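Lactococcal phage P2 ORF15 (Lactococcus phage p2, PDB 2WZP) probably serves as the distal tail (Dit) protein of the phage, a building block of the baseplate at the tip of the tail. Local coordinates at residues T37-T42 against K163-E168; F119-Y124 against Q130-L135. All blocks are in the same frame, centred on the assembly; numbering follows the deposited sequence.

Contact 1: T37-T42 against K163-E168; sequences TNLDGT and KWYTYE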
# COMPACT_ATOMS: atom_id res chain seq x y z
N THR M 37 -31.20 -29.11 -3.90
CA THR M 37 -30.62 -29.93 -4.97
C THR M 37 -31.67 -30.22 -6.06
O THR M 37 -31.31 -30.54 -7.19
CB THR M 37 -29.96 -31.20 -4.44
OG1 THR M 37 -30.92 -31.97 -3.72
CG2 THR M 37 -28.71 -30.91 -3.58
N ASN M 38 -32.97 -30.08 -5.72
CA ASN M 38 -34.05 -30.30 -6.67
C ASN M 38 -35.36 -29.70 -6.18
O ASN M 38 -36.28 -30.43 -5.80
CB ASN M 38 -34.19 -31.78 -6.99
CG ASN M 38 -35.10 -32.08 -8.14
OD1 ASN M 38 -35.57 -31.22 -8.90
ND2 ASN M 38 -35.41 -33.34 -8.27
N LEU M 39 -35.47 -28.37 -6.24
CA LEU M 39 -36.67 -27.64 -5.82
C LEU M 39 -37.93 -28.27 -6.41
O LEU M 39 -37.99 -28.49 -7.62
CB LEU M 39 -36.57 -26.18 -6.27
CG LEU M 39 -37.17 -25.05 -5.43
CD1 LEU M 39 -37.98 -24.14 -6.27
CD2 LEU M 39 -37.84 -25.50 -4.17
N ASP M 40 -38.89 -28.62 -5.56
CA ASP M 40 -40.16 -29.20 -6.00
C ASP M 40 -40.13 -30.66 -6.53
O ASP M 40 -41.15 -31.18 -6.99
CB ASP M 40 -40.98 -28.22 -6.88
CG ASP M 40 -41.61 -27.01 -6.17
OD1 ASP M 40 -41.56 -26.94 -4.91
OD2 ASP M 40 -42.22 -26.17 -6.86
N GLY M 41 -38.98 -31.32 -6.34
CA GLY M 41 -38.81 -32.73 -6.64
C GLY M 41 -38.84 -33.51 -5.34
O GLY M 41 -38.35 -33.01 -4.32
N THR M 42 -39.42 -34.73 -5.34
CA THR M 42 -39.51 -35.59 -4.16
C THR M 42 -38.14 -35.96 -3.54
O THR M 42 -38.09 -36.31 -2.36
CB THR M 42 -40.37 -36.85 -4.41
OG1 THR M 42 -39.78 -37.67 -5.43
CG2 THR M 42 -41.81 -36.52 -4.73
N LYS M 163 -32.32 -15.61 -12.12
CA LYS M 163 -32.25 -14.88 -10.87
C LYS M 163 -33.49 -14.12 -10.50
O LYS M 163 -33.88 -13.16 -11.14
CB LYS M 163 -31.04 -13.98 -10.80
CG LYS M 163 -30.79 -13.46 -9.43
CD LYS M 163 -29.70 -12.49 -9.47
CE LYS M 163 -29.84 -11.46 -8.43
NZ LYS M 163 -29.09 -10.28 -8.84
N TRP M 164 -34.05 -14.62 -9.41
CA TRP M 164 -35.26 -14.21 -8.74
C TRP M 164 -36.53 -14.67 -9.45
O TRP M 164 -36.91 -14.17 -10.48
CB TRP M 164 -35.25 -12.75 -8.37
CG TRP M 164 -34.09 -12.33 -7.51
CD1 TRP M 164 -33.56 -11.10 -7.45
CD2 TRP M 164 -33.31 -13.13 -6.63
NE1 TRP M 164 -32.52 -11.07 -6.59
CE2 TRP M 164 -32.35 -12.31 -6.07
CE3 TRP M 164 -33.34 -14.47 -6.26
CZ2 TRP M 164 -31.42 -12.77 -5.17
CZ3 TRP M 164 -32.43 -14.92 -5.37
CH2 TRP M 164 -31.48 -14.08 -4.83
N TYR M 165 -37.08 -15.75 -8.93
CA TYR M 165 -38.31 -16.31 -9.41
C TYR M 165 -39.09 -16.90 -8.25
O TYR M 165 -38.56 -17.07 -7.16
CB TYR M 165 -38.07 -17.35 -10.54
CG TYR M 165 -37.53 -18.70 -10.11
CD1 TYR M 165 -38.39 -19.72 -9.71
CD2 TYR M 165 -36.17 -18.97 -10.16
CE1 TYR M 165 -37.91 -20.97 -9.35
CE2 TYR M 165 -35.67 -20.21 -9.79
CZ TYR M 165 -36.54 -21.22 -9.40
OH TYR M 165 -36.03 -22.44 -9.02
N THR M 166 -40.36 -17.17 -8.52
CA THR M 166 -41.33 -17.84 -7.68
C THR M 166 -42.16 -18.64 -8.65
O THR M 166 -42.16 -18.35 -9.85
CB THR M 166 -42.23 -16.87 -6.86
OG1 THR M 166 -42.95 -16.01 -7.73
CG2 THR M 166 -41.47 -16.08 -5.83
N TYR M 167 -42.87 -19.63 -8.12
CA TYR M 167 -43.74 -20.43 -8.96
C TYR M 167 -45.15 -20.04 -8.68
O TYR M 167 -45.52 -19.75 -7.53
CB TYR M 167 -43.54 -21.93 -8.73
CG TYR M 167 -42.35 -22.53 -9.45
CD1 TYR M 167 -42.28 -22.53 -10.84
CD2 TYR M 167 -41.33 -23.17 -8.74
CE1 TYR M 167 -41.19 -23.08 -11.51
CE2 TYR M 167 -40.26 -23.77 -9.40
CZ TYR M 167 -40.19 -23.71 -10.78
OH TYR M 167 -39.16 -24.30 -11.46
N GLU M 168 -45.94 -20.02 -9.73
CA GLU M 168 -47.36 -19.74 -9.64
C GLU M 168 -48.07 -20.86 -10.35
O GLU M 168 -47.81 -21.12 -11.53
CB GLU M 168 -47.70 -18.38 -10.25
CG GLU M 168 -49.16 -17.97 -10.09
CD GLU M 168 -49.61 -16.75 -10.88
OE1 GLU M 168 -50.76 -16.31 -10.65
OE2 GLU M 168 -48.83 -16.24 -11.72
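Leu39 reaches the two tyrosines of 163-168 through one methyl group: its CD1 lies 3.8 Å from Tyr165 OH and 3.9 Å from Tyr167 CE2. Against Tyr167 the methyl comes to the ring edge, near the ring plane, while it meets the Tyr165 ring at a slant. Leu39 and Tyr165 run towards each other from the two segments, whereas Leu39 and Tyr167 pass in opposite senses. Asp40 reaches the same CD2-CE2 flank of Tyr167 at a slant: its OD2 is 3.7 Å from Tyr167 CD2, with carboxylate and ring planes 30° apart. The oxygen is not bonded to the tyrosine; it forms a salt bridge with Lys318, whose side chain also makes a cation-pi contact with Tyr167, so one lysine serves both partners. Leu39 and Asp40 are the two central residues of a type II beta turn from Asn38 to Gly41, closed by the bond of 2.9 Å from Gly41 N to Asn38 O. That turn, in the loop after strand 32-36 of the N-terminal domain, brings both side chains to strand 165-173, one of the two edge strands of the six-stranded antiparallel sheet within this chain, in the C-terminal domain. The chain turns a corner at Trp164, and with Tyr165 this residue forms a G1 beta bulge opposite Tyr132. Tyr165 projects with CG between the backbone N and the carbonyl carbon (chi1 75°), and from there its hydroxyl is carried towards the Leu39 methyl, but its hydrogen-bond partner is Asp134. Lys320 makes a cation-pi contact with the Tyr165 ring.

Contact 2: F119-Y124 against Q130-L135; sequences FVTLEY and QVYADL
Glu123 runs alongside the Tyr132 ring, the two side chains leaving the same face of a non-hydrogen-bonded pair of two antiparallel strands. Its CB starts 3.7 Å from Tyr132 CE1, and CG, anti to the backbone N (chi1 179°), keeps beside the ring at 3.6 Å from the same CE1. The chain runs on extended, so CD passes CE1 too before the carboxylate divides its work. Glu123 OE1 accepts a hydrogen bond from a water at 2.9 Å; that water, in the plane of the Tyr132 ring at its edge, also bonds Tyr132 OH at 2.8 Å. His36 NE2 of the adjoining strand bonds OE1 as well. Glu123 OE2 takes the bond from Gln130 NE2, 3.0 Å long and nearly straight at 169°; the donor stands above the carboxylate plane, 56° out of it, while OE2 lies in the amide plane. Three bonds thus fix the turn of the buried carboxylate. Further along this face, Thr121 OG1 donates to Asp134 OD1 at 2.8 Å; Asp134 OD1 is also hydrogen-bonded to Tyr165 OH, while OD2 forms a salt bridge with Lys320. On the other face Leu122 CB packs 3.7 Å from Leu135 CD1. Paired backbone bonds at Val120 and Leu135, Leu122 and Ala133, Tyr124 and Val131 give the register of an antiparallel beta hairpin, here two central strands of the seven-stranded sheet of the N-terminal domain.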
# COMPACT_ATOMS: atom_id res chain seq x y z
N PHE M 119 -27.90 -28.01 -12.11
CA PHE M 119 -27.98 -26.73 -11.41
C PHE M 119 -28.57 -27.03 -10.01
O PHE M 119 -29.15 -28.09 -9.76
CB PHE M 119 -28.88 -25.70 -12.18
CG PHE M 119 -30.35 -26.04 -12.17
CD1 PHE M 119 -31.20 -25.46 -11.23
CD2 PHE M 119 -30.87 -27.01 -13.03
CE1 PHE M 119 -32.56 -25.83 -11.17
CE2 PHE M 119 -32.22 -27.36 -12.98
CZ PHE M 119 -33.05 -26.78 -12.04
N VAL M 120 -28.45 -26.04 -9.15
CA VAL M 120 -28.88 -26.03 -7.77
C VAL M 120 -29.72 -24.73 -7.60
O VAL M 120 -29.60 -23.79 -8.42
CB VAL M 120 -27.58 -26.14 -6.92
CG1 VAL M 120 -27.27 -24.92 -6.06
CG2 VAL M 120 -27.54 -27.42 -6.13
N THR M 121 -30.61 -24.69 -6.59
CA THR M 121 -31.47 -23.53 -6.36
C THR M 121 -31.24 -22.88 -5.01
O THR M 121 -31.38 -23.53 -3.96
CB THR M 121 -32.96 -23.93 -6.55
OG1 THR M 121 -33.17 -24.34 -7.89
CG2 THR M 121 -33.91 -22.79 -6.25
N LEU M 122 -30.93 -21.59 -5.03
CA LEU M 122 -30.79 -20.80 -3.81
C LEU M 122 -32.16 -20.19 -3.45
O LEU M 122 -32.81 -19.56 -4.29
CB LEU M 122 -29.72 -19.70 -3.99
CG LEU M 122 -29.54 -18.69 -2.84
CD1 LEU M 122 -28.72 -19.29 -1.70
CD2 LEU M 122 -28.89 -17.44 -3.36
N GLU M 123 -32.59 -20.40 -2.21
CA GLU M 123 -33.80 -19.82 -1.66
C GLU M 123 -33.35 -18.59 -0.86
O GLU M 123 -32.42 -18.66 -0.07
CB GLU M 123 -34.53 -20.83 -0.79
CG GLU M 123 -35.79 -20.29 -0.16
CD GLU M 123 -36.52 -21.28 0.72
OE1 GLU M 123 -36.48 -22.50 0.43
OE2 GLU M 123 -37.15 -20.82 1.70
N TYR M 124 -33.96 -17.45 -1.11
CA TYR M 124 -33.65 -16.18 -0.46
C TYR M 124 -34.95 -15.70 0.18
O TYR M 124 -35.91 -15.35 -0.51
CB TYR M 124 -33.13 -15.18 -1.52
CG TYR M 124 -32.83 -13.77 -1.08
CD1 TYR M 124 -32.39 -13.50 0.22
CD2 TYR M 124 -32.86 -12.71 -1.98
CE1 TYR M 124 -32.03 -12.20 0.61
CE2 TYR M 124 -32.47 -11.42 -1.62
CZ TYR M 124 -32.06 -11.17 -0.32
OH TYR M 124 -31.67 -9.90 0.03
N GLN M 130 -39.97 -14.50 -0.48
CA GLN M 130 -39.42 -15.86 -0.50
C GLN M 130 -39.20 -16.20 -1.98
O GLN M 130 -40.12 -16.64 -2.67
CB GLN M 130 -40.34 -16.84 0.18
CG GLN M 130 -39.71 -18.20 0.38
CD GLN M 130 -40.65 -19.15 1.07
OE1 GLN M 130 -41.88 -18.96 1.12
NE2 GLN M 130 -40.08 -20.19 1.63
N VAL M 131 -38.01 -15.88 -2.48
CA VAL M 131 -37.63 -16.03 -3.89
C VAL M 131 -36.50 -17.04 -4.13
O VAL M 131 -35.87 -17.52 -3.18
CB VAL M 131 -37.37 -14.67 -4.58
CG1 VAL M 131 -38.58 -13.73 -4.44
CG2 VAL M 131 -36.11 -14.03 -4.03
N TYR M 132 -36.29 -17.42 -5.41
CA TYR M 132 -35.33 -18.43 -5.79
C TYR M 132 -34.44 -17.99 -6.92
O TYR M 132 -34.81 -17.13 -7.72
CB TYR M 132 -36.08 -19.72 -6.17
CG TYR M 132 -37.00 -20.21 -5.08
CD1 TYR M 132 -36.55 -21.08 -4.10
CD2 TYR M 132 -38.34 -19.80 -5.02
CE1 TYR M 132 -37.39 -21.54 -3.08
CE2 TYR M 132 -39.17 -20.21 -3.99
CZ TYR M 132 -38.70 -21.09 -3.02
OH TYR M 132 -39.51 -21.56 -2.01
N ALA M 133 -33.25 -18.61 -7.00
CA ALA M 133 -32.30 -18.38 -8.08
C ALA M 133 -31.71 -19.71 -8.47
O ALA M 133 -31.18 -20.40 -7.60
CB ALA M 133 -31.18 -17.43 -7.64
N ASP M 134 -31.84 -20.11 -9.74
CA ASP M 134 -31.19 -21.32 -10.27
C ASP M 134 -29.77 -20.92 -10.59
O ASP M 134 -29.55 -19.97 -11.35
CB ASP M 134 -31.89 -21.87 -11.52
CG ASP M 134 -33.29 -22.35 -11.29
OD1 ASP M 134 -33.63 -22.62 -10.09
OD2 ASP M 134 -34.03 -22.51 -12.28
N LEU M 135 -28.82 -21.61 -9.95
CA LEU M 135 -27.38 -21.34 -10.04
C LEU M 135 -26.58 -22.56 -10.51
O LEU M 135 -27.01 -23.70 -10.36
CB LEU M 135 -26.88 -20.97 -8.63
CG LEU M 135 -27.55 -19.80 -7.90
CD1 LEU M 135 -27.00 -19.67 -6.51
CD2 LEU M 135 -27.36 -18.47 -8.67
O HOH W 1 -39.00 -23.69 -0.31

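Contact 2 is nested along the chain within the loop closed by contact 1, and their centres lie about 7 Å apart. Segment 163-168 joins them. Tyr165 OH is 2.6 Å from Asp134 OD1, a probable hydrogen bond that ties the Tyr165 hydroxyl to the hairpin, and Tyr165 O lies 2.9 Å from Tyr132 N, which probably bonds backbone to backbone. On the hairpin face that carries Tyr124, Val131 and Ala133, the Trp164 ring packs with CH2 3.4 Å from Tyr124 CD2. Leu39 of contact 1 also touches Thr121 and Tyr132. Together the two contacts link the N-terminal sheet to the first strand of the C-terminal one.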